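Local structure of phosphinothricin N-acetyltransferase (5DWM) at residues Val11-Gln16 / Ile62-Ala67; Thr33-Tyr38 / Ile129-His134; Ala56-Pro61 / Ala77-Val82; Asp92-Ala97 / Leu108-Leu113; Arg123-Val128 / Leu145-Cys150. The protein probably transfers an acetyl group from acetyl-CoA to an amino group of a small acceptor such as phosphinothricin. All blocks are in the same frame, centred on the assembly; numbering follows the deposited sequence. Where two conformers were deposited one is given.

Contact 1 (Val11-Gln16 / Ile62-Ala67)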
# COMPACT_ATOMS: atom_id res chain seq x y z
N VAL A 11 -14.01 -24.16 14.66
CA VAL A 11 -15.16 -23.61 13.95
C VAL A 11 -14.86 -22.17 13.58
O VAL A 11 -14.31 -21.42 14.39
CB VAL A 11 -16.43 -23.68 14.84
CG1 VAL A 11 -17.65 -23.19 14.07
CG2 VAL A 11 -16.65 -25.09 15.35
N ILE A 12 -15.24 -21.76 12.36
CA ILE A 12 -15.10 -20.37 11.91
C ILE A 12 -16.42 -19.64 12.14
O ILE A 12 -17.48 -20.13 11.73
CB ILE A 12 -14.69 -20.30 10.43
CG1 ILE A 12 -13.44 -21.14 10.15
CG2 ILE A 12 -14.48 -18.85 10.00
CD1 ILE A 12 -12.25 -20.79 11.00
N ARG A 13 -16.35 -18.46 12.77
CA ARG A 13 -17.55 -17.66 13.00
C ARG A 13 -17.19 -16.18 12.92
O ARG A 13 -16.01 -15.81 12.92
CB ARG A 13 -18.18 -17.96 14.37
CG ARG A 13 -17.28 -17.61 15.54
CD ARG A 13 -18.04 -17.64 16.87
NE ARG A 13 -17.13 -17.57 18.01
CZ ARG A 13 -16.59 -16.44 18.46
NH1 ARG A 13 -16.86 -15.29 17.86
NH2 ARG A 13 -15.78 -16.46 19.51
N ASP A 14 -18.22 -15.34 12.88
CA ASP A 14 -17.99 -13.90 12.89
C ASP A 14 -17.40 -13.46 14.22
O ASP A 14 -17.77 -13.95 15.29
CB ASP A 14 -19.31 -13.15 12.70
CG ASP A 14 -19.81 -13.20 11.27
OD1 ASP A 14 -18.99 -13.20 10.33
OD2 ASP A 14 -21.05 -13.20 11.09
N PHE A 15 -16.49 -12.48 14.14
CA PHE A 15 -15.98 -11.80 15.32
C PHE A 15 -17.11 -11.12 16.09
O PHE A 15 -18.07 -10.61 15.51
CB PHE A 15 -14.99 -10.74 14.83
CG PHE A 15 -14.71 -9.62 15.80
CD1 PHE A 15 -15.44 -8.44 15.76
CD2 PHE A 15 -13.69 -9.74 16.73
CE1 PHE A 15 -15.17 -7.40 16.65
CE2 PHE A 15 -13.41 -8.70 17.62
CZ PHE A 15 -14.15 -7.53 17.57
N GLN A 16 -16.98 -11.13 17.42
CA GLN A 16 -17.81 -10.34 18.30
C GLN A 16 -16.90 -9.55 19.23
O GLN A 16 -15.75 -9.93 19.46
CB GLN A 16 -18.75 -11.23 19.12
CG GLN A 16 -19.58 -12.19 18.26
CD GLN A 16 -20.65 -11.49 17.43
OE1 GLN A 16 -21.01 -10.35 17.70
NE2 GLN A 16 -21.17 -12.19 16.43
N ILE A 62 -14.98 -9.89 9.45
CA ILE A 62 -13.99 -10.16 10.48
C ILE A 62 -14.34 -11.51 11.07
O ILE A 62 -15.45 -11.68 11.59
CB ILE A 62 -13.98 -9.09 11.58
CG1 ILE A 62 -13.87 -7.68 11.00
CG2 ILE A 62 -12.83 -9.34 12.54
CD1 ILE A 62 -14.09 -6.58 12.03
N LEU A 63 -13.40 -12.45 11.01
CA LEU A 63 -13.66 -13.84 11.34
C LEU A 63 -12.72 -14.31 12.44
O LEU A 63 -11.59 -13.85 12.56
CB LEU A 63 -13.46 -14.72 10.12
CG LEU A 63 -14.28 -14.37 8.89
CD1 LEU A 63 -13.86 -15.27 7.74
CD2 LEU A 63 -15.77 -14.51 9.18
N VAL A 64 -13.21 -15.26 13.24
CA VAL A 64 -12.40 -15.92 14.25
C VAL A 64 -12.53 -17.42 14.11
O VAL A 64 -13.56 -17.93 13.66
CB VAL A 64 -12.73 -15.46 15.69
CG1 VAL A 64 -12.49 -13.96 15.84
CG2 VAL A 64 -14.15 -15.84 16.07
N ALA A 65 -11.48 -18.13 14.52
CA ALA A 65 -11.51 -19.59 14.62
C ALA A 65 -11.55 -19.94 16.10
O ALA A 65 -10.72 -19.46 16.87
CB ALA A 65 -10.25 -20.19 13.99
N GLU A 66 -12.52 -20.76 16.49
CA GLU A 66 -12.73 -21.12 17.88
C GLU A 66 -12.71 -22.63 18.04
O GLU A 66 -13.33 -23.35 17.25
CB GLU A 66 -14.06 -20.57 18.40
CG GLU A 66 -14.38 -20.99 19.83
CD GLU A 66 -15.74 -20.50 20.29
OE1 GLU A 66 -16.24 -19.51 19.72
OE2 GLU A 66 -16.30 -21.11 21.22
N ALA A 67 -11.98 -23.11 19.05
CA ALA A 67 -11.96 -24.52 19.40
C ALA A 67 -11.79 -24.63 20.91
O ALA A 67 -10.97 -23.93 21.50
CB ALA A 67 -10.82 -25.26 18.68
O HOH W 1 -17.88 -10.34 10.05
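V11 with E66 and R13 with V64 form antiparallel hydrogen-bonded pairs, and I12 with A65 a non-hydrogen-bonded one. V64 N reaches R13 O at 2.9 Å, and past the end of the strand F15 N still bonds I62 O at 2.9 Å, nearly straight at 178°.

The charged contact lies on the face that carries R13, V64 and E66. R13 CG takes the crowded position between its backbone N and carbonyl carbon (chi1 64°), and the chain then runs extended. In the conformer given, both NE (2.7 Å) and NH2 (3.1 Å) of R13 grip E66 OE1, the second from above the carboxylate plane, and the two flat groups stand 82° apart. R13 NH1 donates to D14 O and forms a salt bridge with D19.

Among the apolar contacts, V64 CG2 lies over one guanidinium face, 3.3 Å from R13 NH1. I12 CD1 meets A65 CB at 3.6 Å on the opposite face; past the strand end F15 CB packs beside I62 CG2 at 3.4 Å, on the side of helix 20-33.

Bonds to D14 O, D19 and, in this conformer, E66 would limit the rotation of the guanidinium, and the carboxylates of E66 and D19 probably offset its positive charge.

Contact 2 (Thr33-Tyr38 / Ile129-His134)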
# COMPACT_ATOMS: atom_id res chain seq x y z
N THR A 33 7.24 -11.30 18.72
CA THR A 33 8.08 -12.43 18.34
C THR A 33 8.16 -12.67 16.84
O THR A 33 8.92 -13.56 16.42
CB THR A 33 7.58 -13.73 18.99
OG1 THR A 33 6.35 -14.15 18.37
CG2 THR A 33 7.33 -13.53 20.48
N GLY A 34 7.41 -11.94 16.01
CA GLY A 34 7.33 -12.25 14.60
C GLY A 34 7.62 -11.03 13.75
O GLY A 34 7.76 -9.91 14.25
N THR A 35 7.72 -11.28 12.44
CA THR A 35 8.03 -10.22 11.49
C THR A 35 6.99 -10.10 10.39
O THR A 35 7.21 -9.36 9.41
CB THR A 35 9.44 -10.38 10.92
OG1 THR A 35 9.65 -11.74 10.52
CG2 THR A 35 10.48 -9.98 11.95
N GLY A 36 5.84 -10.78 10.52
CA GLY A 36 4.74 -10.51 9.61
C GLY A 36 4.13 -9.15 9.87
O GLY A 36 3.73 -8.45 8.93
N SER A 37 4.06 -8.74 11.13
CA SER A 37 3.64 -7.40 11.49
C SER A 37 4.83 -6.46 11.45
O SER A 37 5.91 -6.78 11.96
CB SER A 37 3.06 -7.39 12.90
OG SER A 37 2.80 -6.07 13.32
N TYR A 38 4.62 -5.29 10.85
CA TYR A 38 5.62 -4.23 10.86
C TYR A 38 5.42 -3.24 12.01
O TYR A 38 6.05 -2.17 12.01
CB TYR A 38 5.70 -3.52 9.51
CG TYR A 38 6.48 -4.27 8.44
CD1 TYR A 38 6.72 -5.64 8.53
CD2 TYR A 38 6.99 -3.59 7.33
CE1 TYR A 38 7.44 -6.32 7.53
CE2 TYR A 38 7.70 -4.24 6.34
CZ TYR A 38 7.91 -5.60 6.44
OH TYR A 38 8.62 -6.25 5.44
N ILE A 129 2.57 -9.61 2.53
CA ILE A 129 3.16 -10.51 3.51
C ILE A 129 4.48 -9.92 3.98
O ILE A 129 5.45 -9.83 3.22
CB ILE A 129 3.35 -11.92 2.92
CG1 ILE A 129 2.00 -12.47 2.44
CG2 ILE A 129 4.02 -12.85 3.95
CD1 ILE A 129 2.09 -13.80 1.71
N GLY A 130 4.52 -9.50 5.24
CA GLY A 130 5.75 -8.96 5.80
C GLY A 130 6.79 -10.04 6.03
O GLY A 130 6.47 -11.18 6.38
N ASP A 131 8.05 -9.66 5.84
CA ASP A 131 9.19 -10.57 6.00
C ASP A 131 8.98 -11.87 5.21
O ASP A 131 9.08 -12.97 5.75
CB ASP A 131 9.48 -10.84 7.48
CG ASP A 131 10.80 -11.58 7.70
OD1 ASP A 131 11.60 -11.71 6.75
OD2 ASP A 131 11.04 -12.04 8.84
N GLY A 132 8.70 -11.72 3.92
CA GLY A 132 8.38 -12.88 3.09
C GLY A 132 9.47 -13.92 3.00
O GLY A 132 9.18 -15.09 2.74
N GLU A 133 10.73 -13.53 3.21
CA GLU A 133 11.81 -14.51 3.15
C GLU A 133 11.69 -15.53 4.27
O GLU A 133 11.95 -16.72 4.06
CB GLU A 133 13.17 -13.80 3.20
CG GLU A 133 14.35 -14.75 3.16
CD GLU A 133 14.57 -15.36 1.80
OE1 GLU A 133 13.95 -14.89 0.82
OE2 GLU A 133 15.36 -16.32 1.70
N HIS A 134 11.29 -15.10 5.46
CA HIS A 134 11.21 -15.98 6.61
C HIS A 134 9.79 -16.43 6.94
O HIS A 134 9.62 -17.47 7.57
CB HIS A 134 11.82 -15.31 7.85
CG HIS A 134 13.31 -15.19 7.79
ND1 HIS A 134 14.10 -15.10 8.91
CD2 HIS A 134 14.16 -15.16 6.73
CE1 HIS A 134 15.37 -15.01 8.56
NE2 HIS A 134 15.44 -15.04 7.24
O HOH W 2 2.14 -9.99 6.91
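G130 and D131 meet the segment T33-Y38 through backbone, one aromatic ring and a water. Coming first, G130 is linked through its N to G36 O by a single water, which lies 2.9 Å from G130 N and donates to G36 O at 3.0 Å. G130 CA then sits 3.6 Å from Y38 CE1, and G130 O lies 3.7 Å from G36 CA. The direction a CB would take from G130 is already filled by G36 O and Y38 CE1, and the lack of a side chain is what permits so close an approach.

At D131 the backbone N points to Y38 OH near the plane of the ring. The bond is weak, 3.5 Å from D131 N to Y38 OH, although nearly straight at 167°. The stronger partner of that hydroxyl is S156 OG. D131 CB packs 3.3 Å from T35 O, a buried carbonyl oxygen without a polar partner in the model. CG, anti to the backbone N (chi1 -170°), carries the D131 carboxylate, whose OD2 forms a salt bridge with R162. Farther on, the segment turns back as H134 N bonds D131 O at 3.1 Å.

The contact therefore joins the loop after helix 20-33 to the loop between strand 124-129 and helix 136-144. Strand 162-172 touches both partners, with L164 against Y38 and D131, and Y86 of the second subunit meets the Y38 ring.

Contact 3 (Ala56-Pro61 / Ala77-Val82). Unlike the reference sequence in segment 56-61: G59 (reference Ser).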
# COMPACT_ATOMS: atom_id res chain seq x y z
N ALA A 56 -15.46 -2.97 10.55
CA ALA A 56 -16.87 -3.35 10.52
C ALA A 56 -17.74 -2.23 9.96
O ALA A 56 -18.67 -2.48 9.18
CB ALA A 56 -17.34 -3.74 11.92
N ASP A 57 -17.45 -0.98 10.35
CA ASP A 57 -18.20 0.15 9.83
C ASP A 57 -18.07 0.25 8.32
O ASP A 57 -19.01 0.67 7.63
CB ASP A 57 -17.72 1.45 10.48
CG ASP A 57 -18.11 1.55 11.95
OD1 ASP A 57 -18.95 0.75 12.40
OD2 ASP A 57 -17.58 2.45 12.64
N GLN A 58 -16.91 -0.11 7.77
CA GLN A 58 -16.71 -0.09 6.33
C GLN A 58 -17.43 -1.23 5.62
O GLN A 58 -17.60 -1.18 4.40
CB GLN A 58 -15.22 -0.16 5.99
CG GLN A 58 -14.44 1.08 6.34
CD GLN A 58 -12.95 0.89 6.13
OE1 GLN A 58 -12.34 0.03 6.76
NE2 GLN A 58 -12.37 1.67 5.24
N GLY A 59 -17.86 -2.25 6.35
CA GLY A 59 -18.56 -3.38 5.78
C GLY A 59 -17.74 -4.64 5.58
O GLY A 59 -18.25 -5.60 4.98
N PHE A 60 -16.50 -4.68 6.08
CA PHE A 60 -15.62 -5.81 5.82
C PHE A 60 -15.88 -6.94 6.81
O PHE A 60 -16.22 -6.69 7.97
CB PHE A 60 -14.16 -5.37 5.94
CG PHE A 60 -13.68 -4.56 4.77
CD1 PHE A 60 -13.48 -5.16 3.54
CD2 PHE A 60 -13.44 -3.20 4.89
CE1 PHE A 60 -13.05 -4.41 2.44
CE2 PHE A 60 -13.01 -2.44 3.80
CZ PHE A 60 -12.81 -3.06 2.57
N PRO A 61 -15.70 -8.18 6.38
CA PRO A 61 -15.87 -9.31 7.29
C PRO A 61 -14.68 -9.45 8.23
O PRO A 61 -13.53 -9.18 7.87
CB PRO A 61 -15.93 -10.52 6.34
CG PRO A 61 -15.14 -10.09 5.17
CD PRO A 61 -15.42 -8.62 5.00
N ALA A 77 -10.59 -8.60 6.23
CA ALA A 77 -10.26 -7.92 4.99
C ALA A 77 -10.43 -6.42 5.18
O ALA A 77 -11.14 -5.96 6.08
CB ALA A 77 -11.13 -8.41 3.84
N SER A 78 -9.74 -5.67 4.34
CA SER A 78 -9.81 -4.21 4.33
C SER A 78 -9.35 -3.73 2.96
O SER A 78 -8.99 -4.54 2.10
CB SER A 78 -8.94 -3.61 5.45
OG SER A 78 -7.59 -4.01 5.31
N TYR A 79 -9.35 -2.42 2.75
CA TYR A 79 -8.83 -1.89 1.50
C TYR A 79 -7.30 -1.93 1.49
O TYR A 79 -6.66 -1.72 2.52
CB TYR A 79 -9.30 -0.46 1.25
CG TYR A 79 -10.77 -0.36 0.91
CD1 TYR A 79 -11.27 -0.97 -0.24
CD2 TYR A 79 -11.64 0.33 1.73
CE1 TYR A 79 -12.62 -0.90 -0.54
CE2 TYR A 79 -12.99 0.41 1.44
CZ TYR A 79 -13.47 -0.20 0.30
OH TYR A 79 -14.81 -0.11 0.02
N PHE A 80 -6.74 -2.20 0.31
CA PHE A 80 -5.32 -1.93 0.08
C PHE A 80 -5.06 -0.43 0.12
O PHE A 80 -4.22 0.06 0.89
CB PHE A 80 -4.88 -2.54 -1.25
CG PHE A 80 -3.53 -2.07 -1.72
CD1 PHE A 80 -2.38 -2.44 -1.05
CD2 PHE A 80 -3.41 -1.26 -2.84
CE1 PHE A 80 -1.13 -1.99 -1.48
CE2 PHE A 80 -2.18 -0.81 -3.28
CZ PHE A 80 -1.03 -1.18 -2.60
N ARG A 81 -5.78 0.31 -0.72
CA ARG A 81 -5.82 1.77 -0.73
C ARG A 81 -7.25 2.20 -1.00
O ARG A 81 -8.05 1.44 -1.55
CB ARG A 81 -4.84 2.32 -1.78
CG ARG A 81 -3.41 2.10 -1.33
CD ARG A 81 -2.38 2.75 -2.22
NE ARG A 81 -1.10 2.76 -1.51
CZ ARG A 81 -0.00 3.36 -1.94
NH1 ARG A 81 -0.01 4.00 -3.10
NH2 ARG A 81 1.11 3.31 -1.21
N VAL A 82 -7.58 3.44 -0.62
CA VAL A 82 -8.99 3.84 -0.52
C VAL A 82 -9.52 4.64 -1.71
O VAL A 82 -10.74 4.87 -1.78
CB VAL A 82 -9.29 4.58 0.80
CG1 VAL A 82 -8.96 3.68 2.01
CG2 VAL A 82 -8.54 5.89 0.85
O HOH W 3 -10.02 -0.52 4.87
O HOH W 4 -16.40 0.49 2.54
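Q58 O and Y79 OH are bridged by one water, which donates to Q58 O at 2.8 Å and to Y79 OH at 3.0 Å. A second water ties the same residues: it donates to Q58 OE1 at 3.0 Å in the conformer given, and accepts from Y79 N at 2.9 Å. The helix end is joined to the strand end by solvent.

The F60 ring packs against the strand. S78 CA lies over the centre of one of its faces, 3.5 Å from the centroid and 6° off the ring normal, a CH-pi contact. At its far edge F60 CZ points into the centre of the Y79 face, a T-shaped pair with centroids 4.8 Å apart and planes at 83°. The root of the side chain comes closer still, F60 CB being 3.1 Å from A77 O, a buried acceptor without a polar partner in the model. One weak bond joins the backbones, from A77 N to P61 O at 3.4 Å.

P61 packs on L113, R116 and I117 of helix 105-119. G59, where the reference sequence has Ser, has positive phi and sits in a Schellman motif that ends helix 45-58, with its N bonded to A56 O. What follows is a helix-to-strand connection of the GNAT fold, in which the chain leaving the Schellman turn lays F60 across the end of strand 70-79 before entering strand 62-67.

Contact 4 (Asp92-Ala97 / Leu108-Leu113)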
# COMPACT_ATOMS: atom_id res chain seq x y z
N ASP A 92 -6.16 -9.11 2.58
CA ASP A 92 -6.43 -10.02 3.69
C ASP A 92 -5.35 -9.95 4.76
O ASP A 92 -4.18 -9.69 4.48
CB ASP A 92 -6.63 -11.48 3.25
CG ASP A 92 -5.37 -12.15 2.71
OD1 ASP A 92 -4.98 -11.85 1.56
OD2 ASP A 92 -4.81 -13.03 3.41
N SER A 93 -5.77 -10.19 6.01
CA SER A 93 -4.89 -10.20 7.18
C SER A 93 -5.27 -11.40 8.04
O SER A 93 -6.45 -11.59 8.32
CB SER A 93 -5.09 -8.93 8.00
OG SER A 93 -4.67 -7.79 7.26
N ILE A 94 -4.28 -12.19 8.45
CA ILE A 94 -4.53 -13.43 9.18
C ILE A 94 -3.46 -13.56 10.26
O ILE A 94 -2.27 -13.45 9.96
CB ILE A 94 -4.46 -14.68 8.28
CG1 ILE A 94 -5.33 -14.54 7.03
CG2 ILE A 94 -4.87 -15.92 9.07
CD1 ILE A 94 -5.14 -15.68 6.06
N TYR A 95 -3.88 -13.84 11.49
CA TYR A 95 -2.96 -14.11 12.59
C TYR A 95 -3.45 -15.29 13.40
O TYR A 95 -4.64 -15.40 13.68
CB TYR A 95 -2.79 -12.89 13.50
CG TYR A 95 -1.95 -11.82 12.85
CD1 TYR A 95 -0.56 -11.88 12.90
CD2 TYR A 95 -2.53 -10.76 12.17
CE1 TYR A 95 0.22 -10.91 12.31
CE2 TYR A 95 -1.75 -9.78 11.57
CZ TYR A 95 -0.37 -9.86 11.65
OH TYR A 95 0.41 -8.89 11.05
N ILE A 96 -2.51 -16.15 13.80
CA ILE A 96 -2.81 -17.38 14.51
C ILE A 96 -2.10 -17.36 15.86
O ILE A 96 -0.98 -16.86 15.97
CB ILE A 96 -2.38 -18.61 13.68
CG1 ILE A 96 -2.98 -18.56 12.27
CG2 ILE A 96 -2.76 -19.90 14.37
CD1 ILE A 96 -4.49 -18.68 12.21
N ALA A 97 -2.77 -17.89 16.89
CA ALA A 97 -2.14 -18.03 18.20
C ALA A 97 -0.90 -18.91 18.09
O ALA A 97 -0.91 -19.90 17.34
CB ALA A 97 -3.12 -18.64 19.20
N LEU A 108 -8.53 -22.72 7.17
CA LEU A 108 -9.96 -22.61 7.45
C LEU A 108 -10.40 -21.15 7.43
O LEU A 108 -11.45 -20.83 6.85
CB LEU A 108 -10.30 -23.22 8.80
CG LEU A 108 -10.21 -24.73 8.95
CD1 LEU A 108 -10.53 -25.09 10.41
CD2 LEU A 108 -11.17 -25.41 7.98
N LEU A 109 -9.61 -20.27 8.04
CA LEU A 109 -9.97 -18.86 8.10
C LEU A 109 -9.95 -18.23 6.71
O LEU A 109 -10.87 -17.51 6.34
CB LEU A 109 -8.99 -18.11 9.02
CG LEU A 109 -9.29 -18.22 10.51
CD1 LEU A 109 -8.12 -17.74 11.34
CD2 LEU A 109 -10.54 -17.43 10.85
N LEU A 110 -8.88 -18.49 5.95
CA LEU A 110 -8.73 -17.82 4.66
C LEU A 110 -9.75 -18.33 3.65
O LEU A 110 -10.29 -17.55 2.86
CB LEU A 110 -7.30 -17.98 4.14
CG LEU A 110 -6.92 -17.28 2.83
CD1 LEU A 110 -7.27 -15.79 2.86
CD2 LEU A 110 -5.43 -17.48 2.55
N ARG A 111 -10.06 -19.63 3.68
CA ARG A 111 -11.11 -20.14 2.81
C ARG A 111 -12.42 -19.41 3.05
O ARG A 111 -13.10 -19.00 2.10
CB ARG A 111 -11.27 -21.65 2.98
CG ARG A 111 -12.43 -22.21 2.18
CD ARG A 111 -12.32 -23.71 2.00
NE ARG A 111 -11.14 -24.08 1.23
CZ ARG A 111 -10.13 -24.80 1.71
NH1 ARG A 111 -10.17 -25.24 2.96
NH2 ARG A 111 -9.09 -25.09 0.93
N GLU A 112 -12.79 -19.22 4.32
CA GLU A 112 -14.06 -18.55 4.60
C GLU A 112 -13.98 -17.06 4.28
O GLU A 112 -14.95 -16.48 3.79
CB GLU A 112 -14.49 -18.81 6.05
CG GLU A 112 -15.85 -18.21 6.43
CD GLU A 112 -17.01 -18.76 5.60
OE1 GLU A 112 -18.04 -18.06 5.49
OE2 GLU A 112 -16.88 -19.87 5.05
N LEU A 113 -12.82 -16.43 4.53
CA LEU A 113 -12.66 -15.02 4.18
C LEU A 113 -12.80 -14.82 2.67
O LEU A 113 -13.47 -13.87 2.23
CB LEU A 113 -11.30 -14.52 4.66
CG LEU A 113 -11.13 -13.00 4.60
CD1 LEU A 113 -11.95 -12.31 5.67
CD2 LEU A 113 -9.67 -12.62 4.72
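I94 reaches L110 because its CG1 lies anti to the carbonyl carbon (chi1 -51°) and CD1 continues the chain fully extended (chi2 173°), which carries the methyl to the helix. The two side chains cross at about a right angle, with I94 CD1 3.7 Å from L110 CB and 3.8 Å from L110 CD1.

Smaller contacts flank this one along the strand. Toward its start D92 CB meets L113 CD2 at 3.6 Å, while D92 OD2 lies 3.7 Å from L110 CD1. Toward its end I96 and L109 slide past each other in opposite directions, their CD1 methyls 3.8 Å apart. The segment axes approach to 9.6 Å and their directions differ by 157°, so that the helix runs back almost antiparallel to the strand. This is the first half of the beta-alpha-beta unit made by strand 89-96, helix 105-119 and strand 124-129.

I94 and I96 are also acetyl-CoA binding residues of this protein, as are G102, Q103, G104, G106 and K107 of the connection and the start of the helix. L109 and L113 extend the packing to L63 of strand 62-67.

With apolar branches doing nearly all the touching, the fit depends on shape and burial. D92 is the polar exception: its OD2 is hydrogen-bonded to H142 NE2, which gives the buried carboxylate a polar partner in otherwise apolar surroundings.

Contact 5 (Arg123-Val128 / Leu145-Cys150)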
# COMPACT_ATOMS: atom_id res chain seq x y z
N ARG A 123 -13.07 -8.13 -6.82
CA ARG A 123 -12.47 -8.79 -7.98
C ARG A 123 -11.04 -9.28 -7.74
O ARG A 123 -10.58 -10.15 -8.48
CB ARG A 123 -12.50 -7.86 -9.21
CG ARG A 123 -13.90 -7.55 -9.74
CD ARG A 123 -14.58 -8.83 -10.19
NE ARG A 123 -15.87 -8.60 -10.85
CZ ARG A 123 -16.02 -8.38 -12.15
NH1 ARG A 123 -14.94 -8.34 -12.93
NH2 ARG A 123 -17.23 -8.19 -12.66
N GLN A 124 -10.34 -8.75 -6.74
CA GLN A 124 -9.00 -9.22 -6.40
C GLN A 124 -8.83 -9.19 -4.89
O GLN A 124 -9.29 -8.26 -4.23
CB GLN A 124 -7.90 -8.32 -7.01
CG GLN A 124 -7.99 -8.13 -8.51
CD GLN A 124 -7.61 -9.35 -9.34
OE1 GLN A 124 -8.00 -9.47 -10.51
NE2 GLN A 124 -6.85 -10.26 -8.75
N LEU A 125 -8.17 -10.22 -4.36
CA LEU A 125 -7.79 -10.26 -2.95
C LEU A 125 -6.27 -10.28 -2.87
O LEU A 125 -5.62 -11.13 -3.49
CB LEU A 125 -8.40 -11.48 -2.26
CG LEU A 125 -8.15 -11.64 -0.75
CD1 LEU A 125 -8.62 -10.41 0.02
CD2 LEU A 125 -8.83 -12.91 -0.24
N LEU A 126 -5.70 -9.32 -2.15
CA LEU A 126 -4.26 -9.11 -2.11
C LEU A 126 -3.71 -9.48 -0.73
O LEU A 126 -4.28 -9.09 0.29
CB LEU A 126 -3.96 -7.63 -2.37
CG LEU A 126 -2.48 -7.20 -2.41
CD1 LEU A 126 -1.81 -7.70 -3.68
CD2 LEU A 126 -2.35 -5.68 -2.30
N ALA A 127 -2.60 -10.21 -0.71
CA ALA A 127 -1.85 -10.47 0.51
C ALA A 127 -0.57 -9.66 0.48
O ALA A 127 0.18 -9.72 -0.49
CB ALA A 127 -1.51 -11.96 0.65
N VAL A 128 -0.33 -8.89 1.54
CA VAL A 128 0.87 -8.08 1.70
C VAL A 128 1.63 -8.72 2.85
O VAL A 128 1.36 -8.44 4.02
CB VAL A 128 0.51 -6.61 1.99
CG1 VAL A 128 1.77 -5.76 2.14
CG2 VAL A 128 -0.36 -6.05 0.89
N LEU A 145 -4.08 -21.81 -1.29
CA LEU A 145 -5.43 -21.36 -1.61
C LEU A 145 -5.51 -20.64 -2.95
O LEU A 145 -6.50 -19.95 -3.21
CB LEU A 145 -6.00 -20.52 -0.47
CG LEU A 145 -6.59 -21.45 0.59
CD1 LEU A 145 -6.98 -20.70 1.83
CD2 LEU A 145 -7.80 -22.18 0.03
N GLY A 146 -4.49 -20.77 -3.79
CA GLY A 146 -4.55 -20.31 -5.16
C GLY A 146 -4.02 -18.92 -5.42
O GLY A 146 -4.12 -18.44 -6.56
N PHE A 147 -3.47 -18.24 -4.42
CA PHE A 147 -2.87 -16.95 -4.67
C PHE A 147 -1.63 -17.13 -5.53
O PHE A 147 -0.91 -18.14 -5.43
CB PHE A 147 -2.44 -16.29 -3.35
CG PHE A 147 -3.56 -15.70 -2.55
CD1 PHE A 147 -4.48 -16.50 -1.89
CD2 PHE A 147 -3.65 -14.32 -2.39
CE1 PHE A 147 -5.49 -15.94 -1.13
CE2 PHE A 147 -4.65 -13.75 -1.63
CZ PHE A 147 -5.57 -14.56 -0.99
N THR A 148 -1.36 -16.15 -6.39
CA THR A 148 -0.17 -16.15 -7.21
C THR A 148 0.75 -15.01 -6.80
O THR A 148 0.30 -13.96 -6.33
CB THR A 148 -0.52 -16.03 -8.70
OG1 THR A 148 -1.21 -14.80 -8.94
CG2 THR A 148 -1.42 -17.17 -9.13
N HIS A 149 2.05 -15.23 -6.95
CA HIS A 149 3.03 -14.21 -6.60
C HIS A 149 2.93 -13.03 -7.55
O HIS A 149 2.92 -13.21 -8.77
CB HIS A 149 4.42 -14.82 -6.65
CG HIS A 149 4.72 -15.70 -5.48
ND1 HIS A 149 5.19 -15.20 -4.29
CD2 HIS A 149 4.58 -17.03 -5.31
CE1 HIS A 149 5.34 -16.19 -3.43
NE2 HIS A 149 4.98 -17.32 -4.03
N CYS A 150 2.87 -11.82 -7.00
CA CYS A 150 2.76 -10.64 -7.84
C CYS A 150 3.71 -9.52 -7.43
O CYS A 150 3.53 -8.39 -7.88
CB CYS A 150 1.30 -10.14 -7.93
SG CYS A 150 0.57 -9.56 -6.38
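L125-A127 and F147 approach without strand pairing: the nearest CA atoms, of A127 and F147, are 8.4 Å apart, and side chains bridge the gap. F147 CG lies anti to its carbonyl carbon (chi1 -77°), and the far rim of its ring rests on strand 124-129. F147 CZ is 3.7 Å from L125 CD2, while F147 CE2 comes within 3.4 Å of L125 O and 4.3 Å of A127 CB. The side chains of L125 and F147 cross at a slant; CZ on L125 and CE2 on A127 let the rim span two residues on one face of the sheet. L126 CB leaves toward the other face, yet L126 CD1 still meets C150 SG at 4.1 Å.

Neighbouring elements add to this packing. F147 also touches D92 of strand 89-96 and L110 of helix 105-119, and its ring pairs edge-to-face with H142. On the L126 side I153 of the second subunit packs against the leucine, and the backbone of C150 is hydrogen-bonded to that subunit.

F147 directly follows the C' glycine of a Schellman motif that ends helix 136-144. That residue is G146 (phi 94°), with F147 N bonded to H142 O and G146 N to E143 O, and the apolar residue after the glycine folds onto the sheet.

How the contacts relate
Contact 4 lies nearest the chain's centre and is almost wholly apolar; contact 5, also buried, continues it on the same sheet, D92 N lying 3.0 Å from L126 O, a probable hydrogen bond. Contact 1 sits at the outer strand and is partly exposed, which suits its salt bridge; its backbone bonds come from strand pairing. It shares the helix 105-119 surface with contact 4, where L63 and I12 pack. Contact 3 also touches that helix through P61, but its rings and waters lie beside the last residues of strand 70-79. Contact 2, loop-to-loop though buried, relies on glycine, water and a weak bond. The segments of contacts 2, 3 and 5 reach the second subunit; those of 1 and 4 do not.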